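Local coordinates for protein phosphodiesterase (Candida albicans, PDB 6CPU) that is a largely helical protein of the phosphodiesterase family that holds a zinc and a magnesium ion, at residues A214-N227 with F276-F289. Residues are numbered along the deposited sequence; the frame is centred on the assembly and turned at random.
Sequences AVGHWSFPAHNLSN and FRHAVDVLQACFHF. With ZN (zinc ion), chain B.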
loop_
_atom_site.group_PDB
_atom_site.type_symbol
_atom_site.label_atom_id
_atom_site.label_comp_id
_atom_site.label_asym_id
_atom_site.label_seq_id
_atom_site.Cartn_x
_atom_site.Cartn_y
_atom_site.Cartn_z
ATOM N N ALA A 214 11.281 1.875 15.987
ATOM C CA ALA A 214 11.417 1.377 14.600
ATOM C C ALA A 214 11.170 2.505 13.587
ATOM O O ALA A 214 11.997 2.757 12.698
ATOM C CB ALA A 214 10.483 0.190 14.353
ATOM N N VAL A 215 10.054 3.217 13.739
ATOM C CA VAL A 215 9.767 4.377 12.898
ATOM C C VAL A 215 10.922 5.403 12.967
ATOM O O VAL A 215 11.225 6.091 11.992
ATOM C CB VAL A 215 8.425 5.018 13.295
ATOM C CG1 VAL A 215 8.244 6.385 12.671
ATOM C CG2 VAL A 215 7.273 4.105 12.873
ATOM N N GLY A 216 11.563 5.473 14.130
ATOM C CA GLY A 216 12.710 6.333 14.339
ATOM C C GLY A 216 13.996 5.991 13.611
ATOM O O GLY A 216 14.817 6.872 13.438
ATOM N N HIS A 217 14.184 4.740 13.190
ATOM C CA HIS A 217 15.407 4.329 12.478
ATOM C C HIS A 217 15.331 4.546 10.967
ATOM O O HIS A 217 14.324 4.204 10.340
ATOM C CB HIS A 217 15.674 2.848 12.693
ATOM C CG HIS A 217 16.229 2.515 14.042
ATOM N ND1 HIS A 217 15.436 2.410 15.165
ATOM C CD2 HIS A 217 17.495 2.249 14.445
ATOM C CE1 HIS A 217 16.190 2.087 16.202
ATOM N NE2 HIS A 217 17.442 1.984 15.791
ATOM N N TRP A 218 16.405 5.067 10.371
ATOM C CA TRP A 218 16.527 5.061 8.905
ATOM C C TRP A 218 16.658 3.630 8.401
ATOM O O TRP A 218 16.222 3.312 7.293
ATOM C CB TRP A 218 17.705 5.911 8.403
ATOM C CG TRP A 218 17.833 5.843 6.916
ATOM C CD1 TRP A 218 18.810 5.219 6.203
ATOM C CD2 TRP A 218 16.897 6.351 5.957
ATOM N NE1 TRP A 218 18.563 5.336 4.853
ATOM C CE2 TRP A 218 17.396 6.032 4.678
ATOM C CE3 TRP A 218 15.705 7.078 6.057
ATOM C CZ2 TRP A 218 16.733 6.399 3.507
ATOM C CZ3 TRP A 218 15.049 7.443 4.891
ATOM C CH2 TRP A 218 15.568 7.109 3.637
ATOM N N SER A 219 17.257 2.757 9.206
ATOM C CA SER A 219 17.280 1.331 8.904
ATOM C C SER A 219 15.937 0.713 9.329
ATOM O O SER A 219 15.870 -0.118 10.226
ATOM C CB SER A 219 18.451 0.650 9.617
ATOM O OG SER A 219 18.698 -0.641 9.078
ATOM N N PHE A 220 14.872 1.123 8.647
ATOM C CA PHE A 220 13.516 0.736 9.014
ATOM C C PHE A 220 13.345 -0.759 8.794
ATOM O O PHE A 220 13.433 -1.221 7.647
ATOM C CB PHE A 220 12.529 1.528 8.158
ATOM C CG PHE A 220 11.076 1.301 8.505
ATOM C CD1 PHE A 220 10.614 1.512 9.788
ATOM C CD2 PHE A 220 10.164 0.912 7.525
ATOM C CE1 PHE A 220 9.271 1.312 10.104
ATOM C CE2 PHE A 220 8.826 0.714 7.830
ATOM C CZ PHE A 220 8.374 0.920 9.120
ATOM N N PRO A 221 13.115 -1.531 9.881
ATOM C CA PRO A 221 13.157 -2.980 9.788
ATOM C C PRO A 221 11.838 -3.555 9.264
ATOM O O PRO A 221 11.243 -4.432 9.894
ATOM C CB PRO A 221 13.399 -3.406 11.236
ATOM C CG PRO A 221 12.647 -2.384 12.018
ATOM C CD PRO A 221 12.826 -1.092 11.263
ATOM N N ALA A 222 11.416 -3.080 8.090
ATOM C CA ALA A 222 10.094 -3.407 7.546
ATOM C C ALA A 222 9.813 -4.897 7.539
ATOM O O ALA A 222 8.688 -5.313 7.806
ATOM C CB ALA A 222 9.953 -2.850 6.139
ATOM N N HIS A 223 10.826 -5.712 7.245
ATOM C CA HIS A 223 10.607 -7.148 7.097
ATOM C C HIS A 223 10.426 -7.905 8.397
ATOM O O HIS A 223 10.002 -9.053 8.387
ATOM C CB HIS A 223 11.719 -7.768 6.260
ATOM C CG HIS A 223 11.876 -7.108 4.940
ATOM N ND1 HIS A 223 11.013 -7.335 3.888
ATOM C CD2 HIS A 223 12.752 -6.172 4.518
ATOM C CE1 HIS A 223 11.365 -6.574 2.868
ATOM N NE2 HIS A 223 12.418 -5.862 3.224
ATOM N N ASN A 224 10.745 -7.260 9.510
ATOM C CA ASN A 224 10.487 -7.816 10.825
ATOM C C ASN A 224 9.193 -7.295 11.427
ATOM O O ASN A 224 8.893 -7.603 12.574
ATOM C CB ASN A 224 11.648 -7.464 11.752
ATOM C CG ASN A 224 12.968 -7.919 11.189
ATOM O OD1 ASN A 224 13.769 -7.114 10.705
ATOM N ND2 ASN A 224 13.172 -9.225 11.181
ATOM N N LEU A 225 8.431 -6.508 10.671
ATOM C CA LEU A 225 7.176 -5.957 11.181
ATOM C C LEU A 225 6.010 -6.638 10.489
ATOM O O LEU A 225 5.994 -6.779 9.265
ATOM C CB LEU A 225 7.109 -4.448 10.969
ATOM C CG LEU A 225 8.258 -3.626 11.543
ATOM C CD1 LEU A 225 8.094 -2.186 11.121
ATOM C CD2 LEU A 225 8.322 -3.750 13.060
ATOM N N SER A 226 5.044 -7.077 11.285
ATOM C CA SER A 226 3.838 -7.686 10.749
ATOM C C SER A 226 2.947 -6.628 10.095
ATOM O O SER A 226 3.112 -5.423 10.326
ATOM C CB SER A 226 3.071 -8.375 11.875
ATOM O OG SER A 226 2.515 -7.416 12.759
ATOM N N ASN A 227 1.990 -7.083 9.295
ATOM C CA ASN A 227 0.998 -6.173 8.742
ATOM C C ASN A 227 0.178 -5.457 9.832
ATOM O O ASN A 227 -0.272 -4.330 9.618
ATOM C CB ASN A 227 0.106 -6.896 7.734
ATOM C CG ASN A 227 0.806 -7.137 6.414
ATOM O OD1 ASN A 227 1.575 -6.303 5.957
ATOM N ND2 ASN A 227 0.534 -8.268 5.793
ATOM N N PHE A 276 1.397 -3.787 1.302
ATOM C CA PHE A 276 1.228 -2.721 2.302
ATOM C C PHE A 276 2.567 -2.391 2.979
ATOM O O PHE A 276 2.838 -1.236 3.279
ATOM C CB PHE A 276 0.209 -3.174 3.318
ATOM C CG PHE A 276 -0.080 -2.171 4.383
ATOM C CD1 PHE A 276 -0.587 -0.931 4.059
ATOM C CD2 PHE A 276 0.090 -2.507 5.726
ATOM C CE1 PHE A 276 -0.863 -0.007 5.056
ATOM C CE2 PHE A 276 -0.205 -1.590 6.725
ATOM C CZ PHE A 276 -0.678 -0.349 6.386
ATOM N N ARG A 277 3.409 -3.398 3.165
ATOM C CA ARG A 277 4.747 -3.186 3.758
ATOM C C ARG A 277 5.584 -2.188 2.936
ATOM O O ARG A 277 6.235 -1.316 3.523
ATOM C CB ARG A 277 5.482 -4.518 3.973
ATOM C CG ARG A 277 6.911 -4.411 4.511
ATOM C CD ARG A 277 7.535 -5.760 4.838
ATOM N NE ARG A 277 6.780 -6.432 5.887
ATOM C CZ ARG A 277 5.872 -7.381 5.707
ATOM N NH1 ARG A 277 5.616 -7.891 4.500
ATOM N NH2 ARG A 277 5.224 -7.846 6.757
ATOM N N HIS A 278 5.542 -2.300 1.606
ATOM C CA HIS A 278 6.222 -1.345 0.705
ATOM C C HIS A 278 5.660 0.054 0.856
ATOM O O HIS A 278 6.410 1.022 0.925
ATOM C CB HIS A 278 6.150 -1.799 -0.770
ATOM C CG HIS A 278 6.586 -0.758 -1.765
ATOM N ND1 HIS A 278 7.869 -0.250 -1.809
ATOM C CD2 HIS A 278 5.904 -0.137 -2.761
ATOM C CE1 HIS A 278 7.954 0.641 -2.785
ATOM N NE2 HIS A 278 6.776 0.732 -3.380
ATOM N N ALA A 279 4.330 0.169 0.900
ATOM C CA ALA A 279 3.689 1.459 1.083
ATOM C C ALA A 279 4.156 2.144 2.370
ATOM O O ALA A 279 4.464 3.356 2.378
ATOM C CB ALA A 279 2.172 1.310 1.087
ATOM N N VAL A 280 4.191 1.370 3.451
ATOM C CA VAL A 280 4.564 1.898 4.749
ATOM C C VAL A 280 6.067 2.252 4.768
ATOM O O VAL A 280 6.453 3.266 5.318
ATOM C CB VAL A 280 4.181 0.932 5.886
ATOM C CG1 VAL A 280 4.653 1.479 7.225
ATOM C CG2 VAL A 280 2.661 0.716 5.907
ATOM N N ASP A 281 6.876 1.434 4.117
ATOM C CA ASP A 281 8.289 1.748 3.920
ATOM C C ASP A 281 8.496 3.079 3.193
ATOM O O ASP A 281 9.284 3.920 3.637
ATOM C CB ASP A 281 8.950 0.630 3.139
ATOM C CG ASP A 281 10.437 0.812 3.030
ATOM O OD1 ASP A 281 11.108 0.831 4.086
ATOM O OD2 ASP A 281 10.919 0.925 1.892
ATOM N N VAL A 282 7.784 3.284 2.085
ATOM C CA VAL A 282 7.872 4.535 1.323
ATOM C C VAL A 282 7.376 5.731 2.136
ATOM O O VAL A 282 7.969 6.829 2.111
ATOM C CB VAL A 282 7.111 4.434 -0.038
ATOM C CG1 VAL A 282 7.024 5.781 -0.730
ATOM C CG2 VAL A 282 7.789 3.424 -0.950
ATOM N N LEU A 283 6.304 5.526 2.883
ATOM C CA LEU A 283 5.799 6.555 3.788
ATOM C C LEU A 283 6.878 6.931 4.823
ATOM O O LEU A 283 7.130 8.112 5.093
ATOM C CB LEU A 283 4.537 6.046 4.502
ATOM C CG LEU A 283 4.046 6.810 5.731
ATOM C CD1 LEU A 283 3.628 8.215 5.354
ATOM C CD2 LEU A 283 2.891 6.084 6.401
ATOM N N GLN A 284 7.498 5.910 5.384
ATOM C CA GLN A 284 8.525 6.091 6.418
ATOM C C GLN A 284 9.767 6.803 5.879
ATOM O O GLN A 284 10.361 7.619 6.588
ATOM C CB GLN A 284 8.894 4.744 7.023
ATOM C CG GLN A 284 9.682 4.830 8.335
ATOM C CD GLN A 284 11.196 4.702 8.159
ATOM O OE1 GLN A 284 11.718 4.589 7.035
ATOM N NE2 GLN A 284 11.903 4.661 9.286
ATOM N N ALA A 285 10.164 6.481 4.645
ATOM C CA ALA A 285 11.238 7.221 3.962
ATOM C C ALA A 285 10.875 8.685 3.829
ATOM O O ALA A 285 11.654 9.557 4.220
ATOM C CB ALA A 285 11.529 6.621 2.599
ATOM N N CYS A 286 9.688 8.962 3.292
ATOM C CA CYS A 286 9.189 10.345 3.209
ATOM C C CYS A 286 9.207 11.013 4.575
ATOM O O CYS A 286 9.608 12.176 4.711
ATOM C CB CYS A 286 7.755 10.395 2.673
ATOM S SG CYS A 286 7.633 10.374 0.881
ATOM N N PHE A 287 8.745 10.274 5.575
ATOM C CA PHE A 287 8.692 10.770 6.948
ATOM C C PHE A 287 10.083 11.238 7.412
ATOM O O PHE A 287 10.229 12.347 7.923
ATOM C CB PHE A 287 8.147 9.678 7.863
ATOM C CG PHE A 287 7.727 10.160 9.218
ATOM C CD1 PHE A 287 6.639 10.998 9.358
ATOM C CD2 PHE A 287 8.400 9.744 10.355
ATOM C CE1 PHE A 287 6.228 11.434 10.602
ATOM C CE2 PHE A 287 7.994 10.173 11.613
ATOM C CZ PHE A 287 6.909 11.024 11.735
ATOM N N HIS A 288 11.096 10.408 7.194
ATOM C CA HIS A 288 12.474 10.791 7.549
ATOM C C HIS A 288 12.988 11.981 6.729
ATOM O O HIS A 288 13.562 12.917 7.308
ATOM C CB HIS A 288 13.432 9.608 7.454
ATOM C CG HIS A 288 13.529 8.815 8.719
ATOM N ND1 HIS A 288 14.699 8.710 9.444
ATOM C CD2 HIS A 288 12.596 8.107 9.401
ATOM C CE1 HIS A 288 14.483 7.966 10.514
ATOM N NE2 HIS A 288 13.217 7.580 10.507
ATOM N N PHE A 289 12.760 11.970 5.409
ATOM C CA PHE A 289 13.121 13.120 4.571
ATOM C C PHE A 289 12.549 14.411 5.140
ATOM O O PHE A 289 13.270 15.398 5.310
ATOM C CB PHE A 289 12.641 12.962 3.114
ATOM C CG PHE A 289 13.268 11.807 2.358
ATOM C CD1 PHE A 289 14.436 11.195 2.789
ATOM C CD2 PHE A 289 12.684 11.356 1.180
ATOM C CE1 PHE A 289 15.001 10.151 2.077
ATOM C CE2 PHE A 289 13.247 10.317 0.461
ATOM C CZ PHE A 289 14.399 9.708 0.909
HETATM ZN ZN ZN B . 6.074 1.994 -5.020
HETATM O O HOH W 1 13.192 -0.562 4.918
HETATM O O HOH W 2 2.219 -6.152 3.439
HETATM O O HOH W 3 7.208 0.529 -6.228
HETATM O O HOH W 4 5.657 2.934 -6.925
#
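Phe220 packs its CZ on Val280 CG1 and lies against Gln284 at the centre of this buried contact: Gln284 CG sits over the middle of the ring face in a CH-pi contact, 3.8 Å from the centroid, and the amide stacks on the ring with planes 19° apart. A sharp bend at chi2 (-97°) turns it flat against the CB-CG end. Trp218 CH2 meets Phe289 CE1 at 3.5 Å, while His288 CB abuts the indole edge. The pairing illustrates how an irregular chain is tied to a helix in the helical phosphodiesterase domain: the loop between helices 205-216 and 227-242 lies along helix 276-292, whose His278 turns away to bind zinc with His349, Asp350 and Asp462. Carbonyls of 214-227 take side-chain donors from this helix. Gln284 NE2 bridges His217 O (2.7 Å) and Val215 O (3.1 Å), and the latter also accepts from His288 NE2 at 2.9 Å, within the imidazole plane. Arg277 NE reaches Ala222 O (2.9 Å) from above the carbonyl plane, opposite Leu225 N, and NH2 makes a nearly straight bond (173°) to Leu225 O, fixing the guanidinium, which also salt-bridges Glu39. Water joins Phe220 O to Asp281 OD1, itself salt-bridged to Arg468.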